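PDB 3X17: endoglucanase from Uncultured bacterium, which hydrolyses internal beta-1,4-glucosidic bonds in cellulose, as a glycoside hydrolase family 9 endoglucanase that carries an Ig-like domain at its N-terminus. Local coordinates for residues Thr50-Gln54 against Trp65-Met69; Tyr25-Lys31 against Phe88-Thr92; Glu169-Gly173 against Phe234-Arg238; Val184-Val189 against Gln273-Ala278; Pro474-Tyr479 against Pro526-Asp531. All coordinates share one frame; numbering follows the deposited sequence.

How the contacts relate
Contacts 1 and 2 belong to the N-terminal Ig-like domain; contacts 3, 4 and 5 to the family 9 catalytic domain with its (alpha/alpha)6 barrel. Along the chain contact 1 is nested within the loop closed by contact 2, and the two touch where Trp65 packs on Phe88, Ser90 and Leu91. Contacts 3 and 4 alternate in sequence, with centres 13 Å apart; contact 3 uses helix 221-235, contact 4 helices 184-200 and 272-288, and Met236 meets Val184 between them. Contact 5 comes last, its centre about 25 Å from that of contact 2 and 30 Å from that of contact 4. Its loops reach the Ig-like domain, so the set runs from there to near the metal ions.

Contact 1 of 5, residues Thr50-Gln54 against Trp65-Met69; sequences TPTLQ and WEGTM
Trp65 lays its indole along the inner side of the hairpin, CZ3 lying 4.0 Å from Leu53 CD2. With CG anti to the backbone N (chi1 -172°), the ring swings back along the Leu53 face of the strand and occupies the place where a side chain on Gly67 would have to sit. Glu66 points to the other face, paired with Gln54 at a non-hydrogen-bonded position. The two side chains run side by side, and Gln54 NE2 gives a nearly straight bond to Glu66 OE1 at 3.1 Å; the donor keeps the oxygen in its amide plane but meets it from above the carboxylate, 70° out of plane. Nearer the backbone, Glu66 CG rests 3.8 Å from Thr52 CG2. Gly67 and Leu53 form the hydrogen-bonded pair, with Leu53 N to Gly67 O at 2.7 Å and Gly67 N to Leu53 O at 2.8 Å. Thr68 then faces Thr52 across another non-hydrogen-bonded position. Met69 extends the ladder to Pro51, just ahead of strand 52-57, its N bonding to Pro51 O at 2.8 Å. Its side chain turns inward, CG 4.0 Å from Leu53 CB and SD 4.1 Å from Pro51 CB, where Tyr84, Leu35 and Val101 also pack. The arrangement is an antiparallel beta hairpin, strands 52-57 and 63-74, with Leu53 and Met69 turned to the core of the Ig-like domain and Gln54 and Glu66 on the other face.

Contact 2 of 5, residues Tyr25-Lys31 against Phe88-Thr92; sequences YHPATPK and FTSLT
A type I turn from His26 to Thr29 faces the bend at 88-91, and Phe88 N to Lys31 O (2.9 Å) ties the two, with the donor in the carbonyl plane. Lys31 carries most of what follows. Its aliphatic chain stays extended as far as CE and then bends at the last torsion (chi4 53°), which carries NZ into a cluster of backbone oxygens. NZ bonds to Pro27 O at 2.6 Å, to Thr29 O at 2.8 Å and, across the contact, to Thr89 O at 3.0 Å. The approaches differ: the nitrogen lies in the carbonyl plane of Thr29 but well above that of Pro27. At the other end of the side chain, CB sits over the centre of the Phe88 ring, 3.8 Å from its centroid, in a CH-pi contact. Phe88 in turn directs an edge at the face of Tyr25, a T-shaped pair with planes at 75° and CZ 3.7 Å from Tyr25 CE1. Pro27 and Thr92 close the outer end, Pro27 CB lying 4.2 Å from Thr92 CB. Were Lys31 a methionine, the oxygens of Pro27, Thr29 and Thr89 would probably lose their shared donor and the two loops be freer to move apart. Here a buried ammonium group is received by backbone carbonyls, whose dipoles would help it keep its charge while it staples both turns of the Ig-like domain together.

Contact 3 of 5, residues Glu169-Gly173 against Phe234-Arg238; sequences EATGG and FRMQR
Arg235, the last residue of helix 221-235 in the (alpha/alpha)6 barrel, leans its side chain along the loop 169-173 and meets it residue by residue. Glu169 is touched first, its O lying 3.2 Å from Arg235 CB. Ala170 comes next, with CA against the same CB and its methyl 4.1 Å from Met236 SD, the sulfur being brought there by a side chain bent at chi2 and chi3. The Ala170 carbonyl receives Lys182 NZ and Trp232 NE1. At Thr171 the backbone oxygen takes a weak bond from Arg235 NH1, 3.0 Å long and bent to 130°. The arginine reaches it because its chain, extended from CG to NE, carries the guanidinium obliquely across the loop to the Thr171 carbonyl. Gly172 lies near the zinc ion held by Cys132, Asp148, His149 and His175, and its backbone angles admit little but glycine; a CB here would also run into Arg235 NH1. Gly173, whose backbone pairs with that of the zinc ligand Cys132, completes the run without touching the guanidinium closely. A water lying in the plane of the guanidinium group, at its edge, spans the difference: it accepts from Gly173 N at 2.9 Å and from Arg235 NH1 at 2.9 Å.

Contact 4 of 5, residues Val184-Val189 against Gln273-Ala278; sequences VTTTAV and QDTAKA
Thr185 and Asp274 make the tight end of this contact between two nearly parallel helices, whose axes pass 9.0 Å apart at 18°. Thr185 OG1 donates to Asp274 OD1 at 2.5 Å, a length so short that its exact value is doubtful, and accepts from Gln273 NE2 at 3.1 Å. With OG1 anti to the carbonyl carbon (chi1 -54°), the hydroxyl faces across to both partners, while its methyl turns to Lys277. Asp274 CB also packs on Val184 CG1, at 3.6 Å, and OD2 is held by His245 ND1. One turn later the contact is apolar: Ala188 CB meets Lys277 CB at 3.7 Å, and no hydrogen bond joins the helices there. No side is open to solvent, for every touching residue is buried. Lys277 links the two parts, its CE 3.7 Å from Val189 CG1 and its NZ 2.7 Å from Gln273 OE1. NZ also forms a salt bridge with Asp339. Polar atoms buried between barrel helices are thus joined from Asp274 through Thr185 and Gln273 to Lys277, a network that probably ties this helix pair to the calcium site that includes Asp333 and Asp339.

Contact 5 of 5, residues Pro474-Tyr479 against Pro526-Asp531; sequences PLAKSY and PRGYAD
A T-shaped pair of tyrosines joins two loops of the catalytic domain on its side toward the Ig-like domain: Tyr479 presents its edge to the face of Tyr529, with planes at 84°. Tyr479 CE1 stands over the centre of the other ring, 3.7 Å from Tyr529 CD1. Lys477 reaches past that ring, CE 3.5 Å from Tyr529 OH, to bridge Asp531, NZ to OD2 at 3.1 Å and from above the carboxylate plane. Replacing Tyr529 by a leucine is likely to open a gap beside Tyr479 and leave Asn539 without the phenol it bonds. At the other end Pro474 CB covers one face of the Arg527 guanidinium, 3.8 Å from NH2, while Leu475 CD2 lies 3.8 Å from Arg527 CG. A water joins Tyr479 OH (2.7 Å) to Pro526 O (2.8 Å). Arg489 N and Pro487 O further hold Asp531 and Lys477, respectively. The loop 474-479 follows helix 456-469, and the other loop precedes helix 543-558; Arg527 pairs with Asp81 of the Ig-like domain, and Ala476 rests on strand 17-19, so this loop pair lines the boundary between the domains.

Contact 1 of 5, residues Thr50-Gln54 against Trp65-Met69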
# COMPACT_ATOMS: atom_id res chain seq x y z
N THR A 50 -34.35 9.72 -15.29
CA THR A 50 -33.69 9.82 -14.02
C THR A 50 -33.96 8.62 -13.12
O THR A 50 -35.10 8.36 -12.72
CB THR A 50 -34.08 11.10 -13.28
OG1 THR A 50 -34.03 12.20 -14.20
CG2 THR A 50 -33.11 11.37 -12.19
N PRO A 51 -32.89 7.89 -12.77
CA PRO A 51 -32.97 6.71 -11.93
C PRO A 51 -33.24 7.11 -10.50
O PRO A 51 -32.71 8.11 -10.04
CB PRO A 51 -31.57 6.11 -12.03
CG PRO A 51 -31.04 6.64 -13.31
CD PRO A 51 -31.58 8.02 -13.43
N THR A 52 -34.09 6.36 -9.81
CA THR A 52 -34.28 6.58 -8.37
C THR A 52 -33.57 5.52 -7.53
O THR A 52 -33.74 4.32 -7.75
CB THR A 52 -35.76 6.65 -7.98
OG1 THR A 52 -36.34 7.82 -8.57
CG2 THR A 52 -35.93 6.73 -6.48
N LEU A 53 -32.80 5.97 -6.55
CA LEU A 53 -32.16 5.04 -5.61
C LEU A 53 -32.84 5.04 -4.25
O LEU A 53 -33.13 6.10 -3.69
CB LEU A 53 -30.68 5.39 -5.44
CG LEU A 53 -29.85 4.55 -4.46
CD1 LEU A 53 -29.50 3.18 -5.07
CD2 LEU A 53 -28.57 5.29 -4.14
N GLN A 54 -33.02 3.85 -3.70
CA GLN A 54 -33.35 3.72 -2.31
C GLN A 54 -32.20 3.04 -1.57
O GLN A 54 -31.48 2.23 -2.15
CB GLN A 54 -34.64 2.92 -2.13
CG GLN A 54 -35.78 3.41 -2.99
CD GLN A 54 -36.96 2.45 -2.94
OE1 GLN A 54 -36.79 1.24 -3.09
NE2 GLN A 54 -38.15 2.99 -2.69
N TRP A 65 -33.85 5.79 2.88
CA TRP A 65 -33.31 6.90 2.10
C TRP A 65 -33.76 6.69 0.66
O TRP A 65 -33.75 5.58 0.15
CB TRP A 65 -31.77 6.94 2.22
CG TRP A 65 -31.11 8.15 1.61
CD1 TRP A 65 -30.58 9.22 2.28
CD2 TRP A 65 -30.83 8.38 0.21
NE1 TRP A 65 -30.02 10.11 1.39
CE2 TRP A 65 -30.18 9.63 0.12
CE3 TRP A 65 -31.03 7.63 -0.95
CZ2 TRP A 65 -29.73 10.16 -1.10
CZ3 TRP A 65 -30.62 8.17 -2.17
CH2 TRP A 65 -29.98 9.43 -2.23
N GLU A 66 -34.18 7.76 0.01
CA GLU A 66 -34.60 7.64 -1.37
C GLU A 66 -34.20 8.92 -2.06
O GLU A 66 -34.29 9.98 -1.47
CB GLU A 66 -36.12 7.44 -1.44
CG GLU A 66 -36.66 7.19 -2.83
CD GLU A 66 -38.13 6.74 -2.82
OE1 GLU A 66 -38.53 6.00 -1.90
OE2 GLU A 66 -38.89 7.15 -3.73
N GLY A 67 -33.71 8.81 -3.28
CA GLY A 67 -33.12 9.96 -3.96
C GLY A 67 -33.00 9.69 -5.43
O GLY A 67 -32.80 8.55 -5.86
N THR A 68 -33.26 10.73 -6.21
CA THR A 68 -33.03 10.73 -7.64
C THR A 68 -31.51 10.78 -7.92
O THR A 68 -30.77 11.51 -7.23
CB THR A 68 -33.77 11.94 -8.30
OG1 THR A 68 -33.68 11.84 -9.72
CG2 THR A 68 -33.15 13.27 -7.86
N MET A 69 -31.05 10.00 -8.89
CA MET A 69 -29.62 9.95 -9.20
C MET A 69 -29.25 11.01 -10.25
O MET A 69 -29.91 11.14 -11.28
CB MET A 69 -29.20 8.55 -9.65
CG MET A 69 -29.57 7.43 -8.67
SD MET A 69 -28.78 5.84 -9.03
CE MET A 69 -27.07 6.16 -8.51

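Contact 2 of 5, residues Tyr25-Lys31 against Phe88-Thr92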
# COMPACT_ATOMS: atom_id res chain seq x y z
N TYR A 25 -19.57 2.46 5.09
CA TYR A 25 -19.32 3.90 5.21
C TYR A 25 -19.35 4.31 6.67
O TYR A 25 -20.17 3.80 7.44
CB TYR A 25 -20.37 4.69 4.43
CG TYR A 25 -20.49 4.31 2.96
CD1 TYR A 25 -21.31 3.25 2.57
CD2 TYR A 25 -19.83 5.02 1.97
CE1 TYR A 25 -21.41 2.86 1.25
CE2 TYR A 25 -19.95 4.66 0.62
CZ TYR A 25 -20.76 3.58 0.27
OH TYR A 25 -20.88 3.18 -1.05
N HIS A 26 -18.44 5.21 7.05
CA HIS A 26 -18.50 5.83 8.36
C HIS A 26 -19.65 6.85 8.39
O HIS A 26 -19.94 7.49 7.37
CB HIS A 26 -17.18 6.51 8.69
CG HIS A 26 -17.13 7.12 10.06
ND1 HIS A 26 -16.63 6.45 11.16
CD2 HIS A 26 -17.57 8.32 10.52
CE1 HIS A 26 -16.73 7.22 12.22
NE2 HIS A 26 -17.28 8.37 11.86
N PRO A 27 -20.31 7.02 9.55
CA PRO A 27 -21.46 7.95 9.55
C PRO A 27 -21.12 9.38 9.10
O PRO A 27 -21.92 10.03 8.44
CB PRO A 27 -21.94 7.91 11.00
CG PRO A 27 -21.44 6.58 11.55
CD PRO A 27 -20.24 6.17 10.75
N ALA A 28 -19.90 9.84 9.36
CA ALA A 28 -19.59 11.25 9.14
C ALA A 28 -19.20 11.58 7.71
O ALA A 28 -18.92 12.73 7.38
CB ALA A 28 -18.51 11.72 10.11
N THR A 29 -19.09 10.57 6.85
CA THR A 29 -18.43 10.82 5.58
C THR A 29 -19.44 10.87 4.47
O THR A 29 -20.56 10.37 4.61
CB THR A 29 -17.36 9.75 5.27
OG1 THR A 29 -17.98 8.57 4.76
CG2 THR A 29 -16.57 9.41 6.54
N PRO A 30 -19.03 11.45 3.33
CA PRO A 30 -19.80 11.32 2.09
C PRO A 30 -19.99 9.86 1.72
O PRO A 30 -19.18 9.02 2.08
CB PRO A 30 -18.94 12.04 1.05
CG PRO A 30 -17.94 12.87 1.87
CD PRO A 30 -17.74 12.12 3.14
N LYS A 31 -21.11 9.54 1.09
CA LYS A 31 -21.46 8.14 0.83
C LYS A 31 -21.99 7.97 -0.59
O LYS A 31 -23.12 8.36 -0.89
CB LYS A 31 -22.49 7.63 1.86
CG LYS A 31 -22.16 7.97 3.33
CD LYS A 31 -23.26 7.44 4.28
CE LYS A 31 -22.96 7.76 5.76
NZ LYS A 31 -22.69 9.22 6.04
N PHE A 88 -25.76 9.49 -0.54
CA PHE A 88 -26.65 9.32 0.59
C PHE A 88 -25.99 9.62 1.93
O PHE A 88 -26.29 8.97 2.93
CB PHE A 88 -27.29 7.93 0.58
CG PHE A 88 -26.28 6.79 0.62
CD1 PHE A 88 -25.70 6.33 -0.54
CD2 PHE A 88 -26.05 6.09 1.80
CE1 PHE A 88 -24.84 5.23 -0.53
CE2 PHE A 88 -25.19 5.01 1.83
CZ PHE A 88 -24.59 4.57 0.67
N THR A 89 -25.10 10.62 1.95
CA THR A 89 -24.45 11.13 3.18
C THR A 89 -25.40 11.32 4.36
O THR A 89 -25.03 11.04 5.51
CB THR A 89 -23.75 12.50 2.91
OG1 THR A 89 -22.78 12.34 1.87
CG2 THR A 89 -23.04 12.99 4.15
N SER A 90 -26.59 11.86 4.08
CA SER A 90 -27.63 12.16 5.08
C SER A 90 -27.91 10.98 5.98
O SER A 90 -28.27 11.16 7.14
CB SER A 90 -28.97 12.51 4.40
OG SER A 90 -28.90 13.78 3.79
N LEU A 91 -27.84 9.79 5.42
CA LEU A 91 -28.10 8.59 6.14
C LEU A 91 -26.93 8.40 7.05
O LEU A 91 -25.83 8.27 6.56
CB LEU A 91 -28.21 7.43 5.17
CG LEU A 91 -28.90 6.19 5.69
CD1 LEU A 91 -28.62 5.00 4.91
CD2 LEU A 91 -28.47 6.02 7.06
N THR A 92 -27.14 8.41 8.37
CA THR A 92 -26.04 8.28 9.32
C THR A 92 -26.39 7.32 10.44
O THR A 92 -25.60 7.15 11.36
CB THR A 92 -25.60 9.62 9.96
OG1 THR A 92 -26.59 10.04 10.90
CG2 THR A 92 -25.39 10.73 8.93

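Contact 3 of 5, residues Glu169-Gly173 against Phe234-Arg238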
# COMPACT_ATOMS: atom_id res chain seq x y z
N GLU A 169 22.92 -14.92 9.10
CA GLU A 169 21.64 -15.05 9.76
C GLU A 169 20.72 -13.92 9.35
O GLU A 169 20.83 -12.80 9.86
CB GLU A 169 21.76 -15.14 11.28
CG GLU A 169 20.41 -15.51 11.90
CD GLU A 169 20.52 -15.99 13.32
OE1 GLU A 169 21.26 -16.95 13.57
OE2 GLU A 169 19.81 -15.44 14.20
N ALA A 170 19.85 -14.20 8.38
CA ALA A 170 19.03 -13.17 7.73
C ALA A 170 17.64 -13.76 7.66
O ALA A 170 16.92 -13.66 6.69
CB ALA A 170 19.57 -12.86 6.33
N THR A 171 17.33 -14.46 8.70
CA THR A 171 16.04 -15.05 8.89
C THR A 171 15.02 -13.95 9.26
O THR A 171 15.40 -12.89 9.56
CB THR A 171 16.22 -16.13 9.96
OG1 THR A 171 15.14 -17.03 9.90
CG2 THR A 171 16.33 -15.54 11.30
N GLY A 172 13.73 -14.23 9.21
CA GLY A 172 12.69 -13.27 9.64
C GLY A 172 12.19 -12.39 8.49
O GLY A 172 12.34 -12.76 7.33
N GLY A 173 11.67 -11.20 8.80
CA GLY A 173 11.09 -10.33 7.77
C GLY A 173 9.76 -10.83 7.22
O GLY A 173 9.11 -11.71 7.82
N PHE A 234 18.15 -5.03 9.73
CA PHE A 234 19.42 -5.12 10.45
C PHE A 234 20.25 -6.32 9.96
O PHE A 234 21.45 -6.20 9.74
CB PHE A 234 19.21 -5.23 11.98
CG PHE A 234 18.62 -4.00 12.62
CD1 PHE A 234 19.00 -2.71 12.21
CD2 PHE A 234 17.74 -4.13 13.70
CE1 PHE A 234 18.42 -1.58 12.80
CE2 PHE A 234 17.25 -3.00 14.36
CZ PHE A 234 17.57 -1.72 13.90
N ARG A 235 19.61 -7.48 9.81
CA ARG A 235 20.35 -8.71 9.44
C ARG A 235 20.84 -8.60 8.00
O ARG A 235 21.74 -9.35 7.59
CB ARG A 235 19.48 -9.96 9.64
CG ARG A 235 18.87 -10.11 11.07
CD ARG A 235 17.84 -11.25 11.16
NE ARG A 235 17.16 -11.23 12.45
CZ ARG A 235 15.87 -10.87 12.67
NH1 ARG A 235 14.98 -10.75 11.67
NH2 ARG A 235 15.45 -10.76 13.92
N MET A 236 20.22 -7.72 7.22
CA MET A 236 20.61 -7.49 5.82
C MET A 236 21.70 -6.40 5.69
O MET A 236 22.04 -5.97 4.58
CB MET A 236 19.40 -7.11 4.97
CG MET A 236 18.42 -8.26 4.71
SD MET A 236 19.18 -9.64 3.78
CE MET A 236 18.92 -9.11 2.05
N GLN A 237 22.20 -5.94 6.82
CA GLN A 237 23.21 -4.91 6.82
C GLN A 237 24.61 -5.45 7.10
O GLN A 237 24.86 -6.14 8.07
CB GLN A 237 22.87 -3.75 7.77
CG GLN A 237 23.71 -2.48 7.50
CD GLN A 237 23.49 -1.35 8.52
OE1 GLN A 237 23.16 -1.61 9.69
NE2 GLN A 237 23.70 -0.10 8.09
N ARG A 238 25.54 -4.97 6.30
CA ARG A 238 26.91 -5.41 6.33
C ARG A 238 27.63 -4.42 7.26
O ARG A 238 27.19 -3.28 7.39
CB ARG A 238 27.40 -5.28 4.90
CG ARG A 238 28.63 -5.97 4.54
CD ARG A 238 29.32 -5.09 3.54
NE ARG A 238 29.05 -5.53 2.20
CZ ARG A 238 29.48 -4.91 1.10
NH1 ARG A 238 30.03 -3.70 1.16
NH2 ARG A 238 29.31 -5.51 -0.05
O HOH W 1 12.16 -10.28 11.49

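Contact 4 of 5, residues Val184-Val189 against Gln273-Ala278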
# COMPACT_ATOMS: atom_id res chain seq x y z
N VAL A 184 14.66 -5.93 0.21
CA VAL A 184 14.88 -4.74 1.02
C VAL A 184 14.14 -3.50 0.46
O VAL A 184 13.74 -2.59 1.22
CB VAL A 184 16.36 -4.42 1.17
CG1 VAL A 184 16.53 -2.96 1.64
CG2 VAL A 184 17.00 -5.35 2.20
N THR A 185 13.90 -3.50 -0.85
CA THR A 185 13.49 -2.30 -1.55
C THR A 185 12.02 -2.00 -1.22
O THR A 185 11.65 -0.86 -0.96
CB THR A 185 13.72 -2.45 -3.09
OG1 THR A 185 15.10 -2.82 -3.33
CG2 THR A 185 13.41 -1.14 -3.83
N THR A 186 11.22 -3.06 -1.08
CA THR A 186 9.82 -2.92 -0.69
C THR A 186 9.66 -2.93 0.83
O THR A 186 8.78 -2.25 1.35
CB THR A 186 8.95 -4.06 -1.28
OG1 THR A 186 9.66 -5.30 -1.13
CG2 THR A 186 8.63 -3.82 -2.77
N THR A 187 10.46 -3.74 1.52
CA THR A 187 10.37 -3.84 2.97
C THR A 187 10.63 -2.49 3.62
O THR A 187 9.93 -2.12 4.56
CB THR A 187 11.37 -4.88 3.58
OG1 THR A 187 10.98 -6.19 3.18
CG2 THR A 187 11.34 -4.86 5.16
N ALA A 188 11.62 -1.76 3.12
CA ALA A 188 11.98 -0.48 3.71
C ALA A 188 10.90 0.59 3.47
O ALA A 188 10.45 1.24 4.42
CB ALA A 188 13.37 -0.03 3.23
N VAL A 189 10.35 0.66 2.26
CA VAL A 189 9.31 1.69 2.01
C VAL A 189 8.01 1.31 2.69
O VAL A 189 7.16 2.17 2.97
CB VAL A 189 9.06 1.96 0.49
CG1 VAL A 189 10.33 2.36 -0.22
CG2 VAL A 189 8.34 0.79 -0.21
N GLN A 273 20.70 2.36 -3.25
CA GLN A 273 19.28 2.67 -2.98
C GLN A 273 18.71 1.92 -1.78
O GLN A 273 17.98 2.49 -0.98
CB GLN A 273 18.38 2.53 -4.23
CG GLN A 273 18.32 1.13 -4.84
CD GLN A 273 17.10 0.33 -4.40
OE1 GLN A 273 16.34 0.75 -3.51
NE2 GLN A 273 16.92 -0.86 -4.98
N ASP A 274 19.03 0.64 -1.67
CA ASP A 274 18.59 -0.15 -0.53
C ASP A 274 19.23 0.39 0.74
O ASP A 274 18.59 0.43 1.79
CB ASP A 274 18.90 -1.65 -0.70
CG ASP A 274 17.99 -2.32 -1.74
OD1 ASP A 274 16.75 -2.21 -1.61
OD2 ASP A 274 18.53 -3.00 -2.66
N THR A 275 20.52 0.73 0.65
CA THR A 275 21.23 1.21 1.82
C THR A 275 20.57 2.51 2.34
O THR A 275 20.28 2.67 3.55
CB THR A 275 22.73 1.41 1.47
OG1 THR A 275 23.31 0.16 1.06
CG2 THR A 275 23.49 1.95 2.65
N ALA A 276 20.21 3.39 1.41
CA ALA A 276 19.59 4.69 1.75
C ALA A 276 18.13 4.52 2.21
O ALA A 276 17.72 5.09 3.22
CB ALA A 276 19.66 5.63 0.52
N LYS A 277 17.35 3.69 1.52
CA LYS A 277 16.00 3.35 2.00
C LYS A 277 16.01 2.80 3.42
O LYS A 277 15.23 3.23 4.26
CB LYS A 277 15.30 2.35 1.10
CG LYS A 277 14.72 2.92 -0.19
CD LYS A 277 14.27 1.76 -1.09
CE LYS A 277 13.42 2.22 -2.27
NZ LYS A 277 14.31 2.59 -3.42
N ALA A 278 16.97 1.93 3.74
CA ALA A 278 16.97 1.34 5.06
C ALA A 278 17.40 2.41 6.07
O ALA A 278 16.84 2.49 7.15
CB ALA A 278 17.91 0.14 5.11

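Contact 5 of 5, residues Pro474-Tyr479 against Pro526-Asp531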
# COMPACT_ATOMS: atom_id res chain seq x y z
N PRO A 474 -15.60 -0.72 -12.09
CA PRO A 474 -16.57 -1.23 -13.06
C PRO A 474 -16.77 -2.74 -12.96
O PRO A 474 -17.65 -3.28 -13.61
CB PRO A 474 -15.94 -0.88 -14.41
CG PRO A 474 -14.53 -0.48 -14.11
CD PRO A 474 -14.54 0.07 -12.74
N LEU A 475 -15.89 -3.43 -12.21
CA LEU A 475 -16.00 -4.89 -12.02
C LEU A 475 -16.74 -5.24 -10.74
O LEU A 475 -16.91 -6.41 -10.40
CB LEU A 475 -14.60 -5.53 -12.00
CG LEU A 475 -13.81 -5.31 -13.28
CD1 LEU A 475 -12.41 -5.86 -13.13
CD2 LEU A 475 -14.54 -5.86 -14.56
N ALA A 476 -17.16 -4.21 -10.00
CA ALA A 476 -17.87 -4.43 -8.76
C ALA A 476 -17.05 -5.37 -7.86
O ALA A 476 -17.61 -6.29 -7.23
CB ALA A 476 -19.26 -5.03 -9.05
N LYS A 477 -15.73 -5.18 -7.87
CA LYS A 477 -14.80 -6.12 -7.23
C LYS A 477 -14.24 -5.49 -5.97
O LYS A 477 -13.76 -4.35 -5.99
CB LYS A 477 -13.64 -6.43 -8.17
CG LYS A 477 -12.74 -7.61 -7.71
CD LYS A 477 -13.41 -8.97 -7.98
CE LYS A 477 -12.62 -10.14 -7.35
NZ LYS A 477 -13.50 -11.37 -7.10
N SER A 478 -14.15 -6.27 -4.90
CA SER A 478 -13.30 -5.87 -3.77
C SER A 478 -11.92 -6.42 -4.03
O SER A 478 -11.79 -7.61 -4.35
CB SER A 478 -13.82 -6.48 -2.47
OG SER A 478 -12.81 -6.44 -1.46
N TYR A 479 -10.90 -5.57 -3.99
CA TYR A 479 -9.55 -6.03 -4.30
C TYR A 479 -8.80 -6.45 -3.05
O TYR A 479 -7.61 -6.71 -3.10
CB TYR A 479 -8.77 -4.96 -5.07
CG TYR A 479 -9.30 -4.74 -6.50
CD1 TYR A 479 -9.18 -5.75 -7.48
CD2 TYR A 479 -9.97 -3.57 -6.85
CE1 TYR A 479 -9.65 -5.54 -8.81
CE2 TYR A 479 -10.45 -3.36 -8.17
CZ TYR A 479 -10.30 -4.36 -9.13
OH TYR A 479 -10.78 -4.14 -10.40
N PRO A 526 -9.42 -0.08 -16.39
CA PRO A 526 -9.92 -0.46 -15.06
C PRO A 526 -10.60 -1.81 -15.11
O PRO A 526 -10.99 -2.36 -14.07
CB PRO A 526 -10.94 0.63 -14.75
CG PRO A 526 -11.46 1.06 -16.11
CD PRO A 526 -10.28 0.93 -17.05
N ARG A 527 -10.77 -2.34 -16.32
CA ARG A 527 -11.29 -3.68 -16.48
C ARG A 527 -10.23 -4.75 -16.69
O ARG A 527 -10.58 -5.93 -16.82
CB ARG A 527 -12.30 -3.73 -17.62
CG ARG A 527 -13.68 -3.29 -17.20
CD ARG A 527 -14.63 -3.45 -18.37
NE ARG A 527 -16.00 -3.14 -17.99
CZ ARG A 527 -16.49 -1.91 -18.00
NH1 ARG A 527 -15.75 -0.90 -18.44
NH2 ARG A 527 -17.74 -1.70 -17.61
N GLY A 528 -8.96 -4.36 -16.72
CA GLY A 528 -7.88 -5.31 -17.01
C GLY A 528 -7.43 -6.19 -15.85
O GLY A 528 -6.31 -6.11 -15.40
N TYR A 529 -8.33 -7.02 -15.34
CA TYR A 529 -8.04 -7.78 -14.10
C TYR A 529 -8.74 -9.12 -14.17
O TYR A 529 -9.85 -9.20 -14.66
CB TYR A 529 -8.56 -7.03 -12.87
CG TYR A 529 -8.74 -7.91 -11.64
CD1 TYR A 529 -7.70 -8.09 -10.73
CD2 TYR A 529 -9.96 -8.55 -11.39
CE1 TYR A 529 -7.88 -8.87 -9.58
CE2 TYR A 529 -10.13 -9.36 -10.24
CZ TYR A 529 -9.06 -9.56 -9.37
OH TYR A 529 -9.21 -10.34 -8.23
N ALA A 530 -8.16 -10.14 -13.55
CA ALA A 530 -8.80 -11.46 -13.50
C ALA A 530 -8.58 -12.16 -12.19
O ALA A 530 -7.43 -12.39 -11.78
CB ALA A 530 -8.33 -12.35 -14.66
N ASP A 531 -9.66 -12.60 -11.56
CA ASP A 531 -9.50 -13.28 -10.28
C ASP A 531 -9.09 -14.74 -10.49
O ASP A 531 -9.87 -15.66 -10.28
CB ASP A 531 -10.77 -13.18 -9.43
CG ASP A 531 -10.61 -13.79 -8.04
OD1 ASP A 531 -9.46 -14.18 -7.67
OD2 ASP A 531 -11.62 -13.85 -7.31
O HOH W 2 -11.39 -1.67 -11.35